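Local atomic coordinates of bifunctional GH43-CE protein (Bacteroides eggerthii, PDB entry 6MLY), a protein that probably acts as a xylan 1,4-beta-xylosidase of family GH43, joined in one chain to a carbohydrate esterase domain. Residues Y458-L463 / D516-D521; P31-L36 / R275-V280; L633-G638 / V672-G677. All blocks are in the same frame, centred on the assembly; numbering follows the deposited sequence.

Contact 1: Y458-L463 / D516-D521; sequences YFYYSL and DCRWED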
loop_
_atom_site.group_PDB
_atom_site.type_symbol
_atom_site.label_atom_id
_atom_site.label_comp_id
_atom_site.label_asym_id
_atom_site.label_seq_id
_atom_site.Cartn_x
_atom_site.Cartn_y
_atom_site.Cartn_z
ATOM N N TYR A 458 2.784 3.174 -0.683
ATOM C CA TYR A 458 3.600 4.072 -1.502
ATOM C C TYR A 458 5.034 3.531 -1.563
ATOM O O TYR A 458 5.621 3.208 -0.529
ATOM C CB TYR A 458 3.616 5.494 -0.929
ATOM C CG TYR A 458 2.286 6.024 -0.452
ATOM C CD1 TYR A 458 1.174 6.046 -1.281
ATOM C CD2 TYR A 458 2.146 6.535 0.831
ATOM C CE1 TYR A 458 -0.046 6.542 -0.843
ATOM C CE2 TYR A 458 0.934 7.032 1.286
ATOM C CZ TYR A 458 -0.167 7.035 0.448
ATOM O OH TYR A 458 -1.355 7.529 0.911
ATOM N N PHE A 459 5.592 3.459 -2.777
ATOM C CA PHE A 459 6.978 3.043 -2.992
ATOM C C PHE A 459 7.832 4.245 -3.410
ATOM O O PHE A 459 7.354 5.144 -4.105
ATOM C CB PHE A 459 7.053 1.949 -4.057
ATOM C CG PHE A 459 6.320 0.685 -3.690
ATOM C CD1 PHE A 459 4.990 0.512 -4.037
ATOM C CD2 PHE A 459 6.957 -0.328 -2.988
ATOM C CE1 PHE A 459 4.317 -0.653 -3.693
ATOM C CE2 PHE A 459 6.282 -1.491 -2.647
ATOM C CZ PHE A 459 4.962 -1.652 -3.000
ATOM N N TYR A 460 9.095 4.232 -2.971
ATOM C CA TYR A 460 10.104 5.220 -3.339
ATOM C C TYR A 460 11.411 4.494 -3.683
ATOM O O TYR A 460 11.595 3.331 -3.299
ATOM C CB TYR A 460 10.393 6.197 -2.193
ATOM C CG TYR A 460 9.214 6.926 -1.598
ATOM C CD1 TYR A 460 9.088 8.300 -1.726
ATOM C CD2 TYR A 460 8.258 6.259 -0.851
ATOM C CE1 TYR A 460 8.028 8.989 -1.159
ATOM C CE2 TYR A 460 7.189 6.932 -0.281
ATOM C CZ TYR A 460 7.074 8.302 -0.434
ATOM O OH TYR A 460 6.026 8.965 0.132
ATOM N N TYR A 461 12.308 5.197 -4.391
ATOM C CA TYR A 461 13.710 4.792 -4.532
ATOM C C TYR A 461 14.596 5.953 -4.067
ATOM O O TYR A 461 14.092 7.005 -3.698
ATOM C CB TYR A 461 14.011 4.329 -5.960
ATOM C CG TYR A 461 14.204 5.422 -6.981
ATOM C CD1 TYR A 461 15.442 6.018 -7.171
ATOM C CD2 TYR A 461 13.159 5.839 -7.790
ATOM C CE1 TYR A 461 15.629 7.016 -8.116
ATOM C CE2 TYR A 461 13.328 6.831 -8.743
ATOM C CZ TYR A 461 14.570 7.421 -8.909
ATOM O OH TYR A 461 14.751 8.401 -9.841
ATOM N N SER A 462 15.912 5.727 -4.060
ATOM C CA SER A 462 16.883 6.737 -3.658
ATOM C C SER A 462 18.303 6.272 -4.018
ATOM O O SER A 462 18.591 5.080 -3.974
ATOM C CB SER A 462 16.740 7.063 -2.193
ATOM O OG SER A 462 17.801 7.889 -1.741
ATOM N N LEU A 463 19.169 7.230 -4.387
ATOM C CA LEU A 463 20.567 6.980 -4.775
ATOM C C LEU A 463 21.511 7.411 -3.645
ATOM O O LEU A 463 22.729 7.376 -3.806
ATOM C CB LEU A 463 20.870 7.768 -6.055
ATOM C CG LEU A 463 19.848 7.640 -7.186
ATOM C CD1 LEU A 463 20.342 8.339 -8.442
ATOM C CD2 LEU A 463 19.538 6.183 -7.488
ATOM N N ASP A 516 3.969 10.992 5.312
ATOM C CA ASP A 516 2.760 11.719 4.963
ATOM C C ASP A 516 3.181 12.894 4.072
ATOM O O ASP A 516 2.925 14.050 4.392
ATOM C CB ASP A 516 1.967 12.147 6.206
ATOM C CG ASP A 516 0.695 11.351 6.476
ATOM O OD1 ASP A 516 0.166 10.726 5.526
ATOM O OD2 ASP A 516 0.225 11.382 7.636
ATOM N N CYS A 517 3.894 12.555 2.990
ATOM C CA CYS A 517 4.238 13.450 1.890
ATOM C C CYS A 517 3.606 12.928 0.592
ATOM O O CYS A 517 3.969 13.367 -0.492
ATOM C CB CYS A 517 5.750 13.541 1.700
ATOM S SG CYS A 517 6.657 14.024 3.190
ATOM N N ARG A 518 2.670 11.978 0.724
ATOM C CA ARG A 518 2.012 11.308 -0.399
ATOM C C ARG A 518 0.647 10.797 0.065
ATOM O O ARG A 518 0.568 9.988 0.986
ATOM C CB ARG A 518 2.846 10.131 -0.927
ATOM C CG ARG A 518 3.324 10.278 -2.365
ATOM C CD ARG A 518 4.255 9.158 -2.819
ATOM N NE ARG A 518 3.611 8.035 -3.561
ATOM C CZ ARG A 518 4.248 6.850 -3.945
ATOM N NH1 ARG A 518 5.508 6.661 -3.575
ATOM N NH2 ARG A 518 3.650 5.935 -4.743
ATOM N N TRP A 519 -0.415 11.310 -0.560
ATOM C CA TRP A 519 -1.740 10.717 -0.509
ATOM C C TRP A 519 -2.223 10.541 -1.947
ATOM O O TRP A 519 -2.363 11.525 -2.660
ATOM C CB TRP A 519 -2.725 11.592 0.273
ATOM C CG TRP A 519 -2.302 11.972 1.656
ATOM C CD1 TRP A 519 -2.725 11.409 2.822
ATOM C CD2 TRP A 519 -1.411 13.041 2.025
ATOM N NE1 TRP A 519 -2.147 12.037 3.891
ATOM C CE2 TRP A 519 -1.338 13.045 3.435
ATOM C CE3 TRP A 519 -0.670 13.989 1.309
ATOM C CZ2 TRP A 519 -0.545 13.952 4.138
ATOM C CZ3 TRP A 519 0.110 14.889 2.004
ATOM C CH2 TRP A 519 0.169 14.869 3.400
ATOM N N GLU A 520 -2.464 9.299 -2.366
ATOM C CA GLU A 520 -2.977 9.040 -3.706
ATOM C C GLU A 520 -4.431 8.565 -3.611
ATOM O O GLU A 520 -4.906 8.218 -2.535
ATOM C CB GLU A 520 -2.091 8.031 -4.436
ATOM C CG GLU A 520 -0.701 8.564 -4.735
ATOM C CD GLU A 520 0.167 7.660 -5.605
ATOM O OE1 GLU A 520 -0.388 7.003 -6.515
ATOM O OE2 GLU A 520 1.397 7.606 -5.362
ATOM N N ASP A 521 -5.116 8.575 -4.760
ATOM C CA ASP A 521 -6.517 8.172 -4.901
ATOM C C ASP A 521 -7.357 8.753 -3.754
ATOM O O ASP A 521 -8.050 8.020 -3.053
ATOM C CB ASP A 521 -6.637 6.647 -4.995
ATOM C CG ASP A 521 -6.302 6.089 -6.369
ATOM O OD1 ASP A 521 -6.811 6.639 -7.362
ATOM O OD2 ASP A 521 -5.541 5.102 -6.435
#
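Tyr458 and Arg518, whose CA atoms are 7.5 Å apart, mark the place where strand 458-462 runs past strand 518-520. The segment axes come no closer than 9.2 Å, and their N-to-C directions differ by 133°. This is not strand pairing: 458-462 belongs to the antiparallel sheet of the concanavalin A-like domain, whereas 518-520 belongs to the mixed sheet that continues into the esterase domain. Arg518 bridges the gap, its side chain sliding past those of Tyr458 and Tyr460 in the opposite direction.

The Arg518 CB lies over the centre of the Tyr458 ring, 4.1 Å from the centroid, in a CH-pi contact. Farther out the chain bends (chi3 96°), which brings NE to 3.7 Å from Tyr458 CB. Tyr458 CB lies over the centre of one guanidinium face, 3.4 Å from Arg518 CZ. Tyr460 takes part as a cation-pi partner: Arg518 CZ stands 4.9 Å from its ring centroid, with the two planes inclined by 64°, and NH1 lies over the face toward the rim. NH1 also donates to Phe459 O at the guanidinium edge, although the modelled length of this bond is doubtfully short. The Tyr460 hydroxyl bonds to Glu447.

Within its own strand, Arg518 grips Glu520 side-on. NE and NH2 both reach the single oxygen OE2, each at 2.9 Å and close to the guanidinium plane, giving a salt bridge with two hydrogen bonds on one acceptor.

The buried guanidinium thus has a carboxylate, a backbone carbonyl, the face of the Tyr460 ring and the CB of Tyr458 around it. Its positive charge is probably balanced mainly by Glu520 and further stabilised by the Tyr460 ring, so the two sheets meet through a charged group that is probably largely compensated.

Contact 2: P31-L36 / R275-V280; sequences PDMSML and RIPYLV. With EDO (1,2-ethanediol), chain F.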
loop_
_atom_site.group_PDB
_atom_site.type_symbol
_atom_site.label_atom_id
_atom_site.label_comp_id
_atom_site.label_asym_id
_atom_site.label_seq_id
_atom_site.Cartn_x
_atom_site.Cartn_y
_atom_site.Cartn_z
ATOM N N PRO A 31 -2.690 -14.109 13.958
ATOM C CA PRO A 31 -3.956 -14.839 14.034
ATOM C C PRO A 31 -3.875 -16.190 14.761
ATOM O O PRO A 31 -2.796 -16.771 14.864
ATOM C CB PRO A 31 -4.301 -15.072 12.555
ATOM C CG PRO A 31 -2.950 -15.185 11.876
ATOM C CD PRO A 31 -2.040 -14.246 12.643
ATOM N N ASP A 32 -5.034 -16.660 15.235
ATOM C CA ASP A 32 -5.213 -17.972 15.859
ATOM C C ASP A 32 -4.263 -18.103 17.052
ATOM O O ASP A 32 -3.359 -18.943 17.057
ATOM C CB ASP A 32 -5.000 -19.102 14.853
ATOM C CG ASP A 32 -5.911 -19.032 13.642
ATOM O OD1 ASP A 32 -6.675 -18.045 13.525
ATOM O OD2 ASP A 32 -5.845 -19.964 12.816
ATOM N N MET A 33 -4.485 -17.245 18.051
ATOM C CA MET A 33 -3.699 -17.235 19.265
ATOM C C MET A 33 -4.108 -18.426 20.142
ATOM O O MET A 33 -5.285 -18.774 20.240
ATOM C CB MET A 33 -3.915 -15.940 20.053
ATOM C CG MET A 33 -3.260 -14.732 19.421
ATOM S SD MET A 33 -3.528 -13.217 20.379
ATOM C CE MET A 33 -5.273 -12.937 20.082
ATOM N N SER A 34 -3.098 -19.053 20.746
ATOM C CA SER A 34 -3.251 -19.950 21.865
ATOM C C SER A 34 -2.347 -19.430 22.986
ATOM O O SER A 34 -1.127 -19.475 22.866
ATOM C CB SER A 34 -2.921 -21.367 21.470
ATOM O OG SER A 34 -3.276 -22.293 22.489
ATOM N N MET A 35 -2.970 -18.915 24.052
ATOM C CA MET A 35 -2.283 -18.193 25.122
ATOM C C MET A 35 -2.332 -19.006 26.427
ATOM O O MET A 35 -3.265 -19.783 26.683
ATOM C CB MET A 35 -2.943 -16.829 25.343
ATOM C CG MET A 35 -2.071 -15.820 26.072
ATOM S SD MET A 35 -2.828 -14.171 26.104
ATOM C CE MET A 35 -2.514 -13.659 24.416
ATOM N N LEU A 36 -1.301 -18.825 27.253
ATOM C CA LEU A 36 -1.322 -19.323 28.609
ATOM C C LEU A 36 -0.373 -18.492 29.475
ATOM O O LEU A 36 0.457 -17.719 28.961
ATOM C CB LEU A 36 -0.971 -20.819 28.642
ATOM C CG LEU A 36 0.380 -21.238 28.060
ATOM C CD1 LEU A 36 1.536 -20.836 28.964
ATOM C CD2 LEU A 36 0.411 -22.736 27.827
ATOM N N ARG A 275 -4.878 -9.772 10.622
ATOM C CA ARG A 275 -5.788 -10.213 11.697
ATOM C C ARG A 275 -5.090 -9.999 13.050
ATOM O O ARG A 275 -4.138 -10.703 13.384
ATOM C CB ARG A 275 -6.201 -11.667 11.446
ATOM C CG ARG A 275 -6.740 -11.918 10.043
ATOM C CD ARG A 275 -7.417 -13.268 9.870
ATOM N NE ARG A 275 -6.479 -14.347 9.578
ATOM C CZ ARG A 275 -6.700 -15.635 9.836
ATOM N NH1 ARG A 275 -7.838 -16.020 10.388
ATOM N NH2 ARG A 275 -5.775 -16.535 9.553
ATOM N N ILE A 276 -5.578 -9.011 13.814
ATOM C CA ILE A 276 -4.790 -8.330 14.853
ATOM C C ILE A 276 -5.342 -8.679 16.236
ATOM O O ILE A 276 -6.542 -8.567 16.472
ATOM C CB ILE A 276 -4.742 -6.802 14.597
ATOM C CG1 ILE A 276 -6.130 -6.160 14.526
ATOM C CG2 ILE A 276 -3.946 -6.474 13.341
ATOM C CD1 ILE A 276 -6.111 -4.667 14.730
ATOM N N PRO A 277 -4.491 -9.158 17.175
ATOM C CA PRO A 277 -4.902 -9.432 18.555
ATOM C C PRO A 277 -5.655 -8.326 19.314
ATOM O O PRO A 277 -5.307 -7.138 19.206
ATOM C CB PRO A 277 -3.556 -9.673 19.249
ATOM C CG PRO A 277 -2.720 -10.325 18.180
ATOM C CD PRO A 277 -3.100 -9.570 16.926
ATOM N N TYR A 278 -6.666 -8.760 20.083
ATOM C CA TYR A 278 -7.511 -7.934 20.949
ATOM C C TYR A 278 -7.604 -8.591 22.335
ATOM O O TYR A 278 -7.774 -9.809 22.439
ATOM C CB TYR A 278 -8.924 -7.798 20.371
ATOM C CG TYR A 278 -9.129 -6.671 19.387
ATOM C CD1 TYR A 278 -8.393 -6.597 18.216
ATOM C CD2 TYR A 278 -10.089 -5.693 19.606
ATOM C CE1 TYR A 278 -8.587 -5.572 17.304
ATOM C CE2 TYR A 278 -10.294 -4.660 18.704
ATOM C CZ TYR A 278 -9.539 -4.597 17.547
ATOM O OH TYR A 278 -9.730 -3.590 16.648
ATOM N N LEU A 279 -7.500 -7.774 23.389
ATOM C CA LEU A 279 -7.726 -8.199 24.764
ATOM C C LEU A 279 -8.954 -7.467 25.320
ATOM O O LEU A 279 -9.027 -6.241 25.259
ATOM C CB LEU A 279 -6.473 -7.898 25.594
ATOM C CG LEU A 279 -5.295 -8.847 25.382
ATOM C CD1 LEU A 279 -4.085 -8.407 26.191
ATOM C CD2 LEU A 279 -5.675 -10.275 25.743
ATOM N N VAL A 280 -9.903 -8.245 25.864
ATOM C CA VAL A 280 -11.154 -7.743 26.448
ATOM C C VAL A 280 -11.181 -8.116 27.927
ATOM O O VAL A 280 -10.944 -9.276 28.256
ATOM C CB VAL A 280 -12.387 -8.323 25.726
ATOM C CG1 VAL A 280 -13.686 -7.787 26.310
ATOM C CG2 VAL A 280 -12.335 -8.078 24.223
HETATM C C1 EDO F . -8.002 -19.556 10.057
HETATM O O1 EDO F . -7.231 -18.706 10.915
HETATM C C2 EDO F . -7.095 -20.659 9.532
HETATM O O2 EDO F . -6.539 -21.378 10.642
#
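Pro31 and Arg275 cross at about a right angle where the first and last blades of the GH43 beta-propeller, five-bladed in this family, come together. Segment 31-36 leads into the edge strand 34-38 of one blade, and 275-280 lies on an edge strand of the other. Pro31 CB rests over one face of the guanidinium, offset toward its rim and 3.7 Å from Arg275 NH2. The arginine chain bends at chi3 (-84°), which brings NE against the same Pro31 CB.

The carboxylate of Asp32 stands almost perpendicular to the guanidinium, the planes 83° apart. Its OD1 is 3.9 Å from Arg275 NH1, well out of the guanidinium plane, so this is a long ion pair without a directed N-H. An ethanediol, probably from the crystallisation liquor, sits between the two groups. Its O1 lies against both carboxylate oxygens and in the guanidinium plane, where it accepts from Arg275 NH1 at 2.8 Å and from NH2 at 2.9 Å, while its O2 donates to Asp32 OD2 at 2.7 Å. The Asp32 side chain is about 6 Å from that of Asp143, predicted to tune the catalytic acid, which is consistent with a place in the substrate pocket.

Farther along both segments, Met33 crosses Pro277 at a slant. The thioether SD touches Pro277 CB at 3.7 Å, and the methyl CE reaches Pro277 CA at 3.8 Å.

Contact 3: L633-G638 / V672-G677; sequences LASLAG and VVNWFG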
loop_
_atom_site.group_PDB
_atom_site.type_symbol
_atom_site.label_atom_id
_atom_site.label_comp_id
_atom_site.label_asym_id
_atom_site.label_seq_id
_atom_site.Cartn_x
_atom_site.Cartn_y
_atom_site.Cartn_z
ATOM N N LEU A 633 -7.972 22.739 -20.261
ATOM C CA LEU A 633 -8.797 22.804 -19.049
ATOM C C LEU A 633 -8.150 23.728 -18.006
ATOM O O LEU A 633 -8.856 24.458 -17.296
ATOM C CB LEU A 633 -9.006 21.389 -18.500
ATOM C CG LEU A 633 -9.965 20.509 -19.302
ATOM C CD1 LEU A 633 -9.869 19.052 -18.869
ATOM C CD2 LEU A 633 -11.398 21.002 -19.176
ATOM N N ALA A 634 -6.813 23.702 -17.927
ATOM C CA ALA A 634 -6.057 24.616 -17.067
ATOM C C ALA A 634 -6.262 26.066 -17.529
ATOM O O ALA A 634 -6.433 26.967 -16.711
ATOM C CB ALA A 634 -4.596 24.239 -17.072
ATOM N N SER A 635 -6.247 26.282 -18.848
ATOM C CA SER A 635 -6.432 27.613 -19.429
ATOM C C SER A 635 -7.849 28.128 -19.142
ATOM O O SER A 635 -8.011 29.236 -18.628
ATOM C CB SER A 635 -6.134 27.604 -20.905
ATOM O OG SER A 635 -4.760 27.329 -21.138
ATOM N N LEU A 636 -8.853 27.302 -19.469
ATOM C CA LEU A 636 -10.278 27.625 -19.298
ATOM C C LEU A 636 -10.571 27.918 -17.822
ATOM O O LEU A 636 -11.414 28.754 -17.515
ATOM C CB LEU A 636 -11.122 26.451 -19.811
ATOM C CG LEU A 636 -12.630 26.683 -19.870
ATOM C CD1 LEU A 636 -12.975 27.722 -20.923
ATOM C CD2 LEU A 636 -13.370 25.387 -20.154
ATOM N N ALA A 637 -9.869 27.207 -16.924
ATOM C CA ALA A 637 -9.891 27.466 -15.485
ATOM C C ALA A 637 -9.310 28.855 -15.190
ATOM O O ALA A 637 -9.857 29.589 -14.378
ATOM C CB ALA A 637 -9.123 26.391 -14.761
ATOM N N GLY A 638 -8.201 29.191 -15.863
ATOM C CA GLY A 638 -7.507 30.488 -15.741
ATOM C C GLY A 638 -8.393 31.687 -16.059
ATOM O O GLY A 638 -8.396 32.677 -15.321
ATOM N N VAL A 672 -1.188 30.129 -14.616
ATOM C CA VAL A 672 -1.431 29.060 -15.582
ATOM C C VAL A 672 -0.193 28.899 -16.469
ATOM O O VAL A 672 0.434 29.883 -16.849
ATOM C CB VAL A 672 -2.689 29.330 -16.429
ATOM C CG1 VAL A 672 -2.901 28.264 -17.491
ATOM C CG2 VAL A 672 -3.934 29.468 -15.568
ATOM N N VAL A 673 0.146 27.644 -16.778
ATOM C CA VAL A 673 1.072 27.307 -17.848
ATOM C C VAL A 673 0.369 26.281 -18.739
ATOM O O VAL A 673 -0.072 25.245 -18.248
ATOM C CB VAL A 673 2.414 26.771 -17.318
ATOM C CG1 VAL A 673 3.350 26.367 -18.449
ATOM C CG2 VAL A 673 3.094 27.774 -16.400
ATOM N N ASN A 674 0.268 26.595 -20.035
ATOM C CA ASN A 674 -0.490 25.808 -20.990
ATOM C C ASN A 674 0.485 25.184 -21.989
ATOM O O ASN A 674 1.080 25.880 -22.784
ATOM C CB ASN A 674 -1.567 26.656 -21.665
ATOM C CG ASN A 674 -2.174 26.005 -22.889
ATOM O OD1 ASN A 674 -2.103 24.791 -23.055
ATOM N ND2 ASN A 674 -2.761 26.813 -23.761
ATOM N N TRP A 675 0.638 23.860 -21.922
ATOM C CA TRP A 675 1.517 23.128 -22.814
ATOM C C TRP A 675 0.724 22.661 -24.038
ATOM O O TRP A 675 0.020 21.649 -23.979
ATOM C CB TRP A 675 2.171 21.947 -22.091
ATOM C CG TRP A 675 2.994 22.318 -20.897
ATOM C CD1 TRP A 675 2.545 22.538 -19.628
ATOM C CD2 TRP A 675 4.424 22.474 -20.849
ATOM N NE1 TRP A 675 3.594 22.831 -18.797
ATOM C CE2 TRP A 675 4.759 22.802 -19.519
ATOM C CE3 TRP A 675 5.451 22.366 -21.794
ATOM C CZ2 TRP A 675 6.075 23.027 -19.116
ATOM C CZ3 TRP A 675 6.750 22.587 -21.394
ATOM C CH2 TRP A 675 7.056 22.917 -20.073
ATOM N N PHE A 676 0.855 23.422 -25.134
ATOM C CA PHE A 676 0.326 23.091 -26.460
ATOM C C PHE A 676 -1.110 22.561 -26.351
ATOM O O PHE A 676 -1.445 21.517 -26.912
ATOM C CB PHE A 676 1.262 22.116 -27.185
ATOM C CG PHE A 676 1.766 20.959 -26.360
ATOM C CD1 PHE A 676 2.933 21.073 -25.621
ATOM C CD2 PHE A 676 1.080 19.757 -26.328
ATOM C CE1 PHE A 676 3.401 20.009 -24.867
ATOM C CE2 PHE A 676 1.549 18.694 -25.569
ATOM C CZ PHE A 676 2.708 18.822 -24.840
ATOM N N GLY A 677 -1.955 23.308 -25.636
ATOM C CA GLY A 677 -3.361 22.979 -25.479
ATOM C C GLY A 677 -4.192 23.424 -26.681
ATOM O O GLY A 677 -3.854 24.399 -27.357
#
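Val672 and Asn674, on strand 671-675 of the esterase domain's central sheet, face Ala634, Ser635 and Gly638 of helix 629-639, the helix that follows the probable nucleophile elbow of this domain. Helix segment 633-638 and strand 672-675 run 7.9 Å apart at their closest, their N-to-C directions at 148°.

Val672 presents itself to the helix backbone. With CG1 anti to the backbone N (chi1 177°) and CG2 beside that N, both methyls face the helix. CG1 lies 3.8 Å from Ala634 O, with the Ala634 methyl slightly farther away. CG2 sits 3.7 Å from Ala634 O and equally 3.7 Å from Gly638 CA. With no side chain at Gly638, where one would point at the strand, the backbone itself meets the valine.

Helix 629-639 covers strands 621-627 and 671-675, which are parallel neighbours, as in the beta-alpha-beta arrangement of the alpha/beta-hydrolase fold. Accordingly Ile624 of strand 621-627 touches both Ala634 and Val672. Replacing Val672 by an alanine would remove both methyls and would probably open a gap under Gly638 and the Ala634 carbonyl.

About one turn before Gly638, Ser635 OG lies 3.3 Å from Asn674 CB. ND2 of Asn674 is also 3.3 Å from this oxygen, but the angle is poor for a hydrogen bond; the serine hydroxyl bonds instead to Gly631 O, within its own helix. The OD1 of Asn674 accepts a weak bond from Gly677 N at 3.0 Å, across the turn that ends the strand.

In the fold
From the N terminus, contact 2 comes first: its segments, 239 residues apart, bring the start of the GH43 propeller against its last blade and so close the largest loop of the three. Contact 1 follows, closing a loop of some fifty residues, mostly within the concanavalin A-like domain, and tying that domain to the first strand of the sheet that runs into the esterase domain. Contact 3 closes a shorter loop inside that last domain. The three lie in series, none nesting in or crossing another. Contacts 1 and 3 reach the same mixed sheet with centres about 27 Å apart, while contacts 2 and 3, centres about 56 Å apart, lie on opposite sides of the chain's centre.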